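Local atomic coordinates of delta (Bacillus subtilis, PDB entry 3ZH9), a protein that probably opens the ring of the beta sliding clamp as the delta subunit of the bacterial clamp loader, so that the clamp can be placed on primed DNA. Residues 65-70 with 103-108; 156-161 with 187-192; 262-267 with 280-285. One frame throughout, in Å; residues are numbered along the deposited sequence.

Contact 1. Residues 65-70 with 103-108; sequences DAETFP and ESYIQS
Tyr-105 reaches from helix 99-107 to the end of helix 59-66 and lays the phenol end of its ring beside Ala-66, inside the N-terminal domain, whose sequence belongs to the P-loop NTPase clan and whose core is a five-stranded parallel sheet. Across the two segments the nearest CA atoms, those of Ala-66 and Tyr-105, are 8.8 Å apart, and the aromatic side chain bridges that distance. CG of Tyr-105 stands anti to the backbone N (chi1 -179°), which carries the ring out from its helix toward Ala-66. The methyl CB of Ala-66 meets the ring obliquely and lies 3.5 Å from CZ of Tyr-105, touching CE1 and OH as well. Glu-67, the first residue to leave the helix, runs past the tyrosine in the opposite direction. Its carboxylate comes to the ring edge near the ring plane, with OE2 3.4 Å from CD1 of Tyr-105, and is turned 58° against the ring. A carboxylate oxygen beside the aromatic C-H edge is probably mildly attractive, since the ring edge carries a slight positive charge. Tyr-105 also meets the ring of Phe-115 on strand 113-119, and Ala-66 touches the same phenylalanine, so both helix ends rest on one central strand. Ala-66 O accepts from OG1 of Thr-113, at the start of that strand, and Tyr-105 OH, though 3.4 Å from CB of Ala-66, finds its polar partner in the backbone N of Ala-110, in the loop before it.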
# COMPACT_ATOMS: atom_id res chain seq x y z
N ASP A 65 30.48 -2.34 -4.11
CA ASP A 65 29.94 -1.23 -4.89
C ASP A 65 29.92 0.08 -4.10
O ASP A 65 30.28 1.14 -4.61
CB ASP A 65 28.52 -1.52 -5.38
CG ASP A 65 28.50 -2.29 -6.70
OD1 ASP A 65 29.28 -3.27 -6.83
OD2 ASP A 65 27.73 -1.90 -7.60
N ALA A 66 29.50 -0.01 -2.84
CA ALA A 66 29.33 1.19 -2.02
C ALA A 66 30.69 1.85 -1.81
O ALA A 66 30.79 3.07 -1.67
CB ALA A 66 28.71 0.83 -0.71
N GLU A 67 31.74 1.03 -1.83
CA GLU A 67 33.07 1.55 -1.57
C GLU A 67 33.81 1.98 -2.84
O GLU A 67 34.98 2.32 -2.80
CB GLU A 67 33.86 0.59 -0.69
CG GLU A 67 33.75 1.00 0.78
CD GLU A 67 33.90 -0.15 1.74
OE1 GLU A 67 34.18 -1.28 1.28
OE2 GLU A 67 33.73 0.08 2.96
N THR A 68 33.10 2.00 -3.96
CA THR A 68 33.65 2.48 -5.22
C THR A 68 33.33 3.96 -5.38
O THR A 68 32.21 4.39 -5.09
CB THR A 68 33.01 1.72 -6.40
OG1 THR A 68 33.26 0.32 -6.26
CG2 THR A 68 33.60 2.20 -7.72
N PHE A 69 34.31 4.74 -5.84
CA PHE A 69 34.06 6.14 -6.17
C PHE A 69 32.95 6.24 -7.21
O PHE A 69 32.82 5.37 -8.08
CB PHE A 69 35.32 6.81 -6.74
CG PHE A 69 36.45 6.89 -5.76
CD1 PHE A 69 36.22 6.89 -4.40
CD2 PHE A 69 37.76 6.99 -6.22
CE1 PHE A 69 37.27 6.96 -3.50
CE2 PHE A 69 38.82 7.07 -5.32
CZ PHE A 69 38.57 7.06 -3.96
N PRO A 70 32.15 7.31 -7.15
CA PRO A 70 31.22 7.54 -8.25
C PRO A 70 31.99 7.75 -9.55
O PRO A 70 33.17 8.15 -9.57
CB PRO A 70 30.51 8.85 -7.85
CG PRO A 70 30.79 9.02 -6.39
CD PRO A 70 32.13 8.39 -6.15
N GLU A 103 27.70 -4.22 9.18
CA GLU A 103 27.83 -3.43 10.41
C GLU A 103 29.02 -2.51 10.29
O GLU A 103 28.93 -1.33 10.60
CB GLU A 103 28.04 -4.31 11.63
CG GLU A 103 27.04 -5.42 11.80
CD GLU A 103 27.25 -6.18 13.10
OE1 GLU A 103 27.93 -5.62 14.00
OE2 GLU A 103 26.75 -7.32 13.23
N SER A 104 30.15 -3.06 9.85
CA SER A 104 31.37 -2.28 9.66
C SER A 104 31.15 -1.13 8.69
O SER A 104 31.59 -0.02 8.94
CB SER A 104 32.52 -3.15 9.15
OG SER A 104 33.09 -3.90 10.20
N TYR A 105 30.49 -1.41 7.56
CA TYR A 105 30.23 -0.38 6.56
C TYR A 105 29.36 0.77 7.09
O TYR A 105 29.71 1.93 6.90
CB TYR A 105 29.58 -0.94 5.28
CG TYR A 105 29.35 0.17 4.28
CD1 TYR A 105 30.36 0.58 3.42
CD2 TYR A 105 28.14 0.86 4.25
CE1 TYR A 105 30.17 1.63 2.53
CE2 TYR A 105 27.94 1.91 3.37
CZ TYR A 105 28.95 2.29 2.51
OH TYR A 105 28.76 3.33 1.63
N ILE A 106 28.23 0.46 7.73
CA ILE A 106 27.34 1.55 8.15
C ILE A 106 27.98 2.37 9.28
O ILE A 106 27.65 3.53 9.48
CB ILE A 106 25.92 1.08 8.57
CG1 ILE A 106 25.92 0.55 10.00
CG2 ILE A 106 25.29 0.08 7.55
CD1 ILE A 106 24.51 0.31 10.50
N GLN A 107 28.91 1.75 9.99
CA GLN A 107 29.62 2.44 11.06
C GLN A 107 30.68 3.39 10.49
O GLN A 107 31.05 4.37 11.13
CB GLN A 107 30.24 1.42 12.01
CG GLN A 107 29.19 0.52 12.65
CD GLN A 107 29.79 -0.65 13.41
OE1 GLN A 107 30.97 -0.98 13.25
NE2 GLN A 107 28.97 -1.28 14.24
N SER A 108 31.15 3.10 9.29
CA SER A 108 32.13 3.94 8.62
C SER A 108 31.89 3.92 7.11
O SER A 108 32.64 3.27 6.36
CB SER A 108 33.55 3.45 8.94
OG SER A 108 34.51 4.25 8.28

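Contact 2. Residues 156-161 with 187-192; sequences VNLAKT and QEIQKL
Leu-158 and Ile-189 make the apolar part of this contact, passing alongside each other in opposite directions. CD2 of Leu-158 settles against the branch point of the isoleucine, 3.9 Å from CB of Ile-189, while CG of Leu-158 lies 4.0 Å from CG2 of Ile-189. The leucine reaches across because its CG is anti to the backbone N (chi1 -177°). Beside this pair the backbone takes part: CA of Ala-159 approaches CG2 of Ile-189 at 4.2 Å. A small residue here lets the helices draw close, with 6.5 Å between the CA atoms of Ala-159 and Ile-189. The contact joins helix 148-160 to helix 182-195 within a helical bundle, where Phe-3 and Trp-6 of helix 2-10 also touch Leu-158, and Leu-174 of helix 168-177 touches Ile-189. Polar links lie at the margin. The hydroxyl OG1 of Thr-161 donates to the backbone O of Leu-158, in the carbonyl plane, and the N of Thr-161 donates to the same oxygen, which is thus gripped twice at 2.8 and 3.0 Å. Water 1 donates to OG1 of Thr-161 and accepts a weak bond from NE2 of Gln-190, a loose bridge between the two segments. The charged pair belongs to helix 182-195 alone: NZ of Lys-191 meets OE1 of Glu-188 at 2.8 Å, through the syn lone pair of OE1.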
# COMPACT_ATOMS: atom_id res chain seq x y z
N VAL A 156 -3.68 14.99 5.08
CA VAL A 156 -3.54 16.39 5.43
C VAL A 156 -2.10 16.86 5.29
O VAL A 156 -1.83 17.94 4.74
CB VAL A 156 -4.08 16.65 6.85
CG1 VAL A 156 -3.63 18.03 7.37
CG2 VAL A 156 -5.60 16.53 6.86
N ASN A 157 -1.16 16.06 5.78
CA ASN A 157 0.24 16.42 5.72
C ASN A 157 0.75 16.35 4.29
O ASN A 157 1.64 17.08 3.92
CB ASN A 157 1.08 15.52 6.62
CG ASN A 157 0.90 15.84 8.08
OD1 ASN A 157 0.79 17.01 8.46
ND2 ASN A 157 0.86 14.80 8.91
N LEU A 158 0.18 15.45 3.50
CA LEU A 158 0.62 15.30 2.13
C LEU A 158 0.37 16.59 1.34
O LEU A 158 1.24 17.05 0.61
CB LEU A 158 -0.08 14.11 1.47
CG LEU A 158 0.38 13.85 0.04
CD1 LEU A 158 1.88 13.70 0.02
CD2 LEU A 158 -0.30 12.62 -0.57
N ALA A 159 -0.82 17.17 1.50
CA ALA A 159 -1.15 18.45 0.86
C ALA A 159 -0.10 19.52 1.15
O ALA A 159 0.30 20.29 0.27
CB ALA A 159 -2.57 18.93 1.28
N LYS A 160 0.37 19.58 2.40
CA LYS A 160 1.39 20.56 2.77
C LYS A 160 2.69 20.42 1.97
O LYS A 160 3.38 21.41 1.72
CB LYS A 160 1.69 20.48 4.27
CG LYS A 160 0.57 20.96 5.18
CD LYS A 160 1.00 20.80 6.63
CE LYS A 160 -0.11 21.15 7.60
NZ LYS A 160 0.29 20.80 8.98
N THR A 161 3.04 19.20 1.57
CA THR A 161 4.27 19.02 0.80
C THR A 161 4.17 19.65 -0.59
O THR A 161 5.19 19.81 -1.27
CB THR A 161 4.65 17.54 0.65
OG1 THR A 161 3.84 16.92 -0.36
CG2 THR A 161 4.49 16.81 1.98
N GLN A 187 -1.87 10.12 -5.56
CA GLN A 187 -2.29 10.49 -6.89
C GLN A 187 -3.38 11.58 -6.90
O GLN A 187 -3.27 12.58 -7.62
CB GLN A 187 -2.74 9.25 -7.64
CG GLN A 187 -3.38 9.54 -8.99
CD GLN A 187 -3.78 8.28 -9.73
OE1 GLN A 187 -3.37 7.17 -9.36
NE2 GLN A 187 -4.58 8.44 -10.78
N GLU A 188 -4.44 11.40 -6.11
CA GLU A 188 -5.55 12.34 -6.12
C GLU A 188 -5.17 13.68 -5.49
O GLU A 188 -5.61 14.74 -5.95
CB GLU A 188 -6.79 11.76 -5.42
CG GLU A 188 -7.33 10.48 -6.05
CD GLU A 188 -7.71 10.63 -7.54
OE1 GLU A 188 -7.98 11.76 -8.00
OE2 GLU A 188 -7.75 9.61 -8.25
N ILE A 189 -4.35 13.65 -4.44
CA ILE A 189 -3.84 14.89 -3.86
C ILE A 189 -3.02 15.70 -4.89
O ILE A 189 -3.20 16.90 -5.02
CB ILE A 189 -3.03 14.65 -2.56
CG1 ILE A 189 -3.96 14.31 -1.39
CG2 ILE A 189 -2.15 15.85 -2.25
CD1 ILE A 189 -4.90 15.46 -0.96
N GLN A 190 -2.16 15.04 -5.66
CA GLN A 190 -1.41 15.74 -6.71
C GLN A 190 -2.32 16.35 -7.77
O GLN A 190 -2.09 17.46 -8.27
CB GLN A 190 -0.41 14.81 -7.40
CG GLN A 190 0.70 14.24 -6.48
CD GLN A 190 1.57 15.32 -5.82
OE1 GLN A 190 1.59 16.48 -6.23
NE2 GLN A 190 2.31 14.92 -4.80
N LYS A 191 -3.36 15.61 -8.13
CA LYS A 191 -4.33 16.11 -9.10
C LYS A 191 -5.07 17.29 -8.52
O LYS A 191 -5.32 18.28 -9.21
CB LYS A 191 -5.32 15.02 -9.49
CG LYS A 191 -4.79 14.04 -10.53
CD LYS A 191 -5.65 12.77 -10.57
CE LYS A 191 -7.08 13.10 -10.96
NZ LYS A 191 -8.00 11.94 -10.78
N LEU A 192 -5.42 17.19 -7.24
CA LEU A 192 -6.19 18.26 -6.59
C LEU A 192 -5.35 19.52 -6.44
O LEU A 192 -5.85 20.61 -6.65
CB LEU A 192 -6.76 17.82 -5.23
CG LEU A 192 -7.96 16.84 -5.30
CD1 LEU A 192 -8.11 15.98 -4.02
CD2 LEU A 192 -9.26 17.62 -5.60
O HOH W 1 4.82 15.55 -2.71

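Contact 3. Residues 262-267 with 280-285; sequences ILQTKY and SNLKVH. With SO4 (sulfate ion), chain E.
Within the C-terminal helical domain, helix 275-282 ends against helix 248-269, and Leu-282, its last helical residue, is the side chain that fills the join. Both of its methyls, aimed at helix 248-269 by a CG anti to the carbonyl carbon (chi1 -64°), are used. CD1 of Leu-282 packs on the base of Gln-264, 3.8 Å from CB, whereas CD2 of Leu-282 lies 4.0 Å from NE2 of Gln-264. The two side chains cross obliquely. Thr-265 crosses the leucine at about a right angle; its OG1, bonded to Leu-261 O, comes 4.1 Å from CD1 of Leu-282 as a van der Waals neighbour. Leu-261 and Phe-268 of helix 248-269 touch the leucine too. Shortening Leu-282 to an alanine is likely to leave the aliphatic part of Gln-264 without its apolar partner and open a gap at the join. Lys-283 then departs from the helix with positive phi, turning the chain toward a sulfate ion probably taken from the crystallisation liquor. The backbone N of His-285 donates to O1 of the sulfate at 3.1 Å. Its bond to O4 is more bent, 136° at the hydrogen. O3 of the sulfate sits at the histidine ring edge, in plane, 3.2 Å from CD2 of His-285. His-285 is at the N-cap position of helix 286-296, and an anion on its N-H is consistent with the anion binding common at helix N-termini.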
# COMPACT_ATOMS: atom_id res chain seq x y z
N ILE A 262 -14.38 -11.25 3.52
CA ILE A 262 -15.26 -11.21 4.69
C ILE A 262 -15.25 -12.55 5.42
O ILE A 262 -15.10 -12.62 6.64
CB ILE A 262 -16.71 -10.84 4.27
CG1 ILE A 262 -16.75 -9.39 3.80
CG2 ILE A 262 -17.67 -11.01 5.44
CD1 ILE A 262 -17.96 -9.08 2.96
N LEU A 263 -15.38 -13.63 4.66
CA LEU A 263 -15.36 -14.97 5.26
C LEU A 263 -14.05 -15.22 6.03
O LEU A 263 -14.07 -15.66 7.17
CB LEU A 263 -15.55 -16.05 4.18
CG LEU A 263 -15.59 -17.48 4.74
CD1 LEU A 263 -16.95 -17.77 5.37
CD2 LEU A 263 -15.27 -18.47 3.67
N GLN A 264 -12.90 -14.93 5.41
CA GLN A 264 -11.60 -15.09 6.08
C GLN A 264 -11.49 -14.24 7.36
O GLN A 264 -11.06 -14.72 8.42
CB GLN A 264 -10.48 -14.68 5.14
CG GLN A 264 -10.20 -15.68 4.02
CD GLN A 264 -9.31 -15.08 2.97
OE1 GLN A 264 -9.49 -13.94 2.55
NE2 GLN A 264 -8.32 -15.84 2.53
N THR A 265 -11.84 -12.98 7.24
CA THR A 265 -11.80 -12.06 8.36
C THR A 265 -12.72 -12.55 9.50
O THR A 265 -12.32 -12.56 10.68
CB THR A 265 -12.17 -10.65 7.90
OG1 THR A 265 -11.18 -10.18 6.97
CG2 THR A 265 -12.20 -9.72 9.07
N LYS A 266 -13.94 -12.96 9.16
CA LYS A 266 -14.89 -13.45 10.17
C LYS A 266 -14.31 -14.67 10.89
O LYS A 266 -14.41 -14.79 12.10
CB LYS A 266 -16.23 -13.80 9.52
CG LYS A 266 -17.34 -14.16 10.50
CD LYS A 266 -18.59 -14.63 9.76
CE LYS A 266 -19.79 -14.79 10.69
NZ LYS A 266 -20.28 -13.50 11.27
N TYR A 267 -13.71 -15.58 10.12
CA TYR A 267 -13.10 -16.79 10.66
C TYR A 267 -12.00 -16.49 11.69
O TYR A 267 -11.95 -17.10 12.76
CB TYR A 267 -12.53 -17.62 9.51
CG TYR A 267 -11.78 -18.85 9.98
CD1 TYR A 267 -12.46 -20.01 10.35
CD2 TYR A 267 -10.39 -18.85 10.05
CE1 TYR A 267 -11.77 -21.14 10.79
CE2 TYR A 267 -9.69 -19.96 10.48
CZ TYR A 267 -10.38 -21.11 10.84
OH TYR A 267 -9.66 -22.20 11.27
N SER A 280 -1.90 -9.05 8.49
CA SER A 280 -0.60 -9.62 8.17
C SER A 280 -0.72 -11.09 7.76
O SER A 280 0.03 -11.56 6.91
CB SER A 280 0.44 -9.40 9.28
OG SER A 280 0.01 -9.94 10.52
N ASN A 281 -1.67 -11.81 8.36
CA ASN A 281 -1.95 -13.18 7.95
C ASN A 281 -2.48 -13.23 6.51
O ASN A 281 -2.06 -14.07 5.71
CB ASN A 281 -2.92 -13.85 8.92
CG ASN A 281 -3.21 -15.30 8.54
OD1 ASN A 281 -3.91 -15.58 7.57
ND2 ASN A 281 -2.69 -16.24 9.33
N LEU A 282 -3.38 -12.31 6.18
CA LEU A 282 -4.00 -12.27 4.85
C LEU A 282 -3.18 -11.53 3.81
O LEU A 282 -3.45 -11.62 2.60
CB LEU A 282 -5.40 -11.66 4.94
CG LEU A 282 -6.34 -12.52 5.77
CD1 LEU A 282 -7.77 -12.03 5.65
CD2 LEU A 282 -6.23 -13.99 5.36
N LYS A 283 -2.18 -10.79 4.27
CA LYS A 283 -1.43 -9.87 3.41
C LYS A 283 -2.42 -8.93 2.75
O LYS A 283 -2.39 -8.73 1.53
CB LYS A 283 -0.60 -10.63 2.37
CG LYS A 283 0.24 -11.78 2.93
CD LYS A 283 1.23 -11.30 3.98
N VAL A 284 -3.31 -8.36 3.55
CA VAL A 284 -4.24 -7.32 3.10
C VAL A 284 -4.04 -6.09 4.00
O VAL A 284 -3.77 -6.24 5.19
CB VAL A 284 -5.73 -7.78 3.17
CG1 VAL A 284 -6.67 -6.61 2.88
CG2 VAL A 284 -5.98 -8.91 2.21
N HIS A 285 -4.14 -4.90 3.42
CA HIS A 285 -4.00 -3.68 4.22
C HIS A 285 -5.05 -3.64 5.32
O HIS A 285 -6.23 -3.91 5.08
CB HIS A 285 -4.09 -2.42 3.34
CG HIS A 285 -2.79 -2.03 2.72
ND1 HIS A 285 -1.81 -1.35 3.41
CD2 HIS A 285 -2.31 -2.22 1.47
CE1 HIS A 285 -0.78 -1.14 2.61
NE2 HIS A 285 -1.05 -1.66 1.43
S SO4 E . -5.28 -4.44 -0.08
O1 SO4 E . -4.42 -5.52 0.39
O2 SO4 E . -6.20 -4.96 -1.10
O3 SO4 E . -4.46 -3.38 -0.66
O4 SO4 E . -6.05 -3.90 1.04

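The three contacts follow one another along the chain without touching. Contact 1 and contact 2 lie about 36 Å apart between centres, contact 1 and contact 3 about 41 Å, contact 2 and contact 3 about 30 Å. No helix is shared. Contacts 1 and 2 are largely buried, contact 3 only partly, and contacts 2 and 3 lie on opposite sides of the chain's centre. An aromatic ring bridges two helix ends beside the sheet in contact 1; aliphatic branches mesh between close helices in contact 2, with water at the margin; one leucine meets a glutamine in contact 3, whose second segment goes on to bind a sulfate. None has a direct hydrogen bond between its two segments.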